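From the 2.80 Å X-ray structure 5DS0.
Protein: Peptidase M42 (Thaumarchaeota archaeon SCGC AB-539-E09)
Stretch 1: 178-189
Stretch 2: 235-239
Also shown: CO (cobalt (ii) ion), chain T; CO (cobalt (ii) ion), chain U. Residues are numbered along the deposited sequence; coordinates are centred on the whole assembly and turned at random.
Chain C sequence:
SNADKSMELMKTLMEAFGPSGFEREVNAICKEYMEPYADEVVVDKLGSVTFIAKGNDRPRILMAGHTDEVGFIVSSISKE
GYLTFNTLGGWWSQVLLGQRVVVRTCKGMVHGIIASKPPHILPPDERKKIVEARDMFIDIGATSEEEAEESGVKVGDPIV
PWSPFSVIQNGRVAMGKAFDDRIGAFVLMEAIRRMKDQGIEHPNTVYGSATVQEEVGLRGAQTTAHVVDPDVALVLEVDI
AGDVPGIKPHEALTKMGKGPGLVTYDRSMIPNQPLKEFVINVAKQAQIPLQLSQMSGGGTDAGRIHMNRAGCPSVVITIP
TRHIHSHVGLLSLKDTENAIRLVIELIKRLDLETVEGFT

Stretch 1, residues 178-189: AFDDRIGAFVLM
Stretch 2 (235-239) VLEVD

A helix, residues 179-189, packs against a buried strand, residues 235-239, of the same chain. Their axes approach to 6.5 Å and their N-to-C directions make an angle of 140°, so the elements run roughly antiparallel. The register sets D180 CA 5.7 Å from V238 CA and G184 CA 4.8 Å from L236 CA. A178, at the N-cap position with phi/psi 63/15, precedes the helix. The peptide bond before D181 is cis, with D180 at -84/103 and D181 at -132/41; R182 is at -74/-24, and from I183 onward phi and psi stay near -65/-40. The backbone bonds I183 N to F179 O (3.0 Å) and V187 N to I183 O (3.0 Å) exemplify the helical pattern.

Stretch 2 begins, already within the strand, with V235 (-94/131, chi1 t), whose CA-to-CB bond points away from the helix and which makes no contact with it.

L236 (-106/126, chi1 m, chi2 t) points toward the helix and is the residue most covered by it. Its CD1 lies 3.6 Å from G184 O, 4.0 Å from V187 CG1 and 3.8 Å from L188 CB. V187 (chi1 t) and L188 (chi1 p, chi2 91°) both point toward the strand and supply apolar surface for the leucine. Glycine suits position 184 because the backbones come so close here: an ideal CB would lie 2.8 Å from L236 O and 2.3 Å from D181 OD1, clashing with both. Without that side chain, G184 N can make a weak hydrogen bond to D181 OD1 at 3.2 Å. D181 (chi1 t, chi2 21°) points toward the strand.

E237 (-142/180) starts away from the helix, but chi1 -104°, chi2 m and chi3 -2° bring its carboxylate back. One cobalt ion is bound by E237 OE1 at 2.5 Å, E237 OE2 at 2.2 Å and D180 OD1 at 2.0 Å, which bridges the stretches through metal. This explains how D180 OD1 and E237 OE1, two acceptors, can sit 2.9 Å apart. D180 (chi1 t, chi2 13°) starts sideways and gives its other oxygen, OD2, to the second cobalt at 1.9 Å; an aspartate can thus serve both ions. E237 OE1 also accepts a hydrogen bond from V238 N at 3.1 Å.

V238 (-98/159, chi1 m) points toward the helix. Its CG2 meets D180 CB at 3.6 Å, while its CG1 reaches I183 CG2 at 3.8 Å and F179 O at 3.7 Å. A compact branched side chain can touch all three. I183 adopts chi1 t and chi2 p.

D239 (-120/142, chi1 -136°) lies beyond the helix's reach.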

# COMPACT_ATOMS: atom_id res chain seq x y z
N ALA C 178 -13.61 35.61 -16.45
CA ALA C 178 -12.57 36.62 -16.57
C ALA C 178 -12.65 37.78 -15.57
O ALA C 178 -11.97 38.80 -15.77
CB ALA C 178 -12.53 37.15 -17.99
N PHE C 179 -13.43 37.65 -14.50
CA PHE C 179 -13.40 38.67 -13.46
C PHE C 179 -11.95 38.91 -13.04
O PHE C 179 -11.57 40.04 -12.80
CB PHE C 179 -14.24 38.29 -12.26
CG PHE C 179 -15.72 38.32 -12.52
CD1 PHE C 179 -16.31 39.42 -13.13
CD2 PHE C 179 -16.53 37.28 -12.11
CE1 PHE C 179 -17.67 39.45 -13.35
CE2 PHE C 179 -17.89 37.32 -12.33
CZ PHE C 179 -18.46 38.40 -12.96
N ASP C 180 -11.17 37.84 -12.95
CA ASP C 180 -9.75 37.92 -12.69
C ASP C 180 -9.08 38.15 -14.02
O ASP C 180 -8.94 37.20 -14.79
CB ASP C 180 -9.29 36.59 -12.08
CG ASP C 180 -7.81 36.54 -11.80
OD1 ASP C 180 -7.14 37.60 -11.83
OD2 ASP C 180 -7.31 35.42 -11.53
N ASP C 181 -8.63 39.37 -14.33
CA ASP C 181 -8.71 40.54 -13.46
C ASP C 181 -9.28 41.75 -14.23
O ASP C 181 -8.83 42.88 -14.07
CB ASP C 181 -7.33 40.84 -12.90
CG ASP C 181 -7.32 41.95 -11.85
OD1 ASP C 181 -8.37 42.24 -11.25
OD2 ASP C 181 -6.23 42.51 -11.64
N ARG C 182 -10.29 41.49 -15.05
CA ARG C 182 -10.92 42.55 -15.81
C ARG C 182 -11.78 43.40 -14.90
O ARG C 182 -11.99 44.58 -15.19
CB ARG C 182 -11.71 41.98 -16.99
CG ARG C 182 -10.78 41.50 -18.09
CD ARG C 182 -11.47 40.74 -19.20
NE ARG C 182 -10.51 39.93 -19.95
CZ ARG C 182 -10.84 39.02 -20.87
NH1 ARG C 182 -12.10 38.81 -21.20
NH2 ARG C 182 -9.88 38.32 -21.47
N ILE C 183 -12.22 42.84 -13.78
CA ILE C 183 -12.93 43.63 -12.80
C ILE C 183 -11.97 44.66 -12.19
O ILE C 183 -12.38 45.78 -11.91
CB ILE C 183 -13.61 42.79 -11.71
CG1 ILE C 183 -14.67 43.61 -10.98
CG2 ILE C 183 -12.61 42.29 -10.69
CD1 ILE C 183 -15.85 44.02 -11.86
N GLY C 184 -10.71 44.29 -12.01
CA GLY C 184 -9.70 45.24 -11.55
C GLY C 184 -9.43 46.34 -12.58
O GLY C 184 -9.31 47.51 -12.22
N ALA C 185 -9.37 45.95 -13.85
CA ALA C 185 -9.24 46.92 -14.93
C ALA C 185 -10.47 47.81 -14.99
O ALA C 185 -10.36 49.01 -15.20
CB ALA C 185 -9.08 46.19 -16.25
N PHE C 186 -11.64 47.21 -14.77
CA PHE C 186 -12.88 47.96 -14.74
C PHE C 186 -12.86 49.04 -13.67
O PHE C 186 -13.26 50.16 -13.92
CB PHE C 186 -14.06 47.01 -14.49
CG PHE C 186 -15.38 47.70 -14.34
CD1 PHE C 186 -16.15 47.99 -15.46
CD2 PHE C 186 -15.87 48.02 -13.08
CE1 PHE C 186 -17.37 48.61 -15.32
CE2 PHE C 186 -17.10 48.63 -12.94
CZ PHE C 186 -17.85 48.93 -14.06
N VAL C 187 -12.38 48.68 -12.48
CA VAL C 187 -12.30 49.63 -11.38
C VAL C 187 -11.40 50.80 -11.70
O VAL C 187 -11.78 51.94 -11.49
CB VAL C 187 -11.78 48.94 -10.11
CG1 VAL C 187 -11.43 49.97 -9.04
CG2 VAL C 187 -12.82 47.99 -9.57
N LEU C 188 -10.19 50.54 -12.19
CA LEU C 188 -9.26 51.63 -12.43
C LEU C 188 -9.74 52.54 -13.55
O LEU C 188 -9.57 53.76 -13.49
CB LEU C 188 -7.85 51.12 -12.70
CG LEU C 188 -7.57 50.26 -13.94
CD1 LEU C 188 -7.15 51.08 -15.15
CD2 LEU C 188 -6.48 49.25 -13.61
N MSE C 189 -10.35 51.96 -14.57
CA MSE C 189 -10.94 52.74 -15.65
C MSE C 189 -12.08 53.61 -15.17
O MSE C 189 -12.20 54.76 -15.56
CB MSE C 189 -11.44 51.82 -16.75
CG MSE C 189 -10.26 51.35 -17.58
SE MSE C 189 -10.92 50.38 -19.16
CE MSE C 189 -11.52 48.71 -18.31
N VAL C 235 -2.31 47.87 -6.84
CA VAL C 235 -2.67 46.79 -7.72
C VAL C 235 -4.05 46.30 -7.36
O VAL C 235 -4.36 46.06 -6.20
CB VAL C 235 -1.66 45.66 -7.62
CG1 VAL C 235 -2.15 44.44 -8.37
CG2 VAL C 235 -0.33 46.12 -8.17
N LEU C 236 -4.89 46.17 -8.38
CA LEU C 236 -6.27 45.71 -8.20
C LEU C 236 -6.39 44.30 -8.70
O LEU C 236 -6.00 44.01 -9.82
CB LEU C 236 -7.21 46.60 -8.96
CG LEU C 236 -7.14 48.02 -8.43
CD1 LEU C 236 -7.52 49.08 -9.46
CD2 LEU C 236 -8.02 48.13 -7.22
N GLU C 237 -6.88 43.42 -7.85
CA GLU C 237 -6.97 42.00 -8.16
C GLU C 237 -8.28 41.47 -7.60
O GLU C 237 -9.06 42.21 -7.01
CB GLU C 237 -5.79 41.24 -7.55
CG GLU C 237 -4.69 40.81 -8.51
CD GLU C 237 -5.06 39.77 -9.58
OE1 GLU C 237 -6.19 39.27 -9.64
OE2 GLU C 237 -4.16 39.42 -10.36
N VAL C 238 -8.50 40.18 -7.81
CA VAL C 238 -9.56 39.48 -7.16
C VAL C 238 -8.99 38.76 -5.94
O VAL C 238 -7.80 38.54 -5.85
CB VAL C 238 -10.23 38.47 -8.10
CG1 VAL C 238 -10.93 39.19 -9.22
CG2 VAL C 238 -9.22 37.48 -8.64
N ASP C 239 -9.86 38.43 -5.00
CA ASP C 239 -9.49 37.65 -3.83
C ASP C 239 -10.34 36.40 -3.90
O ASP C 239 -11.50 36.46 -4.33
CB ASP C 239 -9.82 38.43 -2.55
CG ASP C 239 -8.71 38.36 -1.51
OD1 ASP C 239 -8.10 37.27 -1.34
OD2 ASP C 239 -8.46 39.40 -0.85
CO CO T . -5.21 37.73 -11.30
CO CO U . -5.54 34.84 -11.63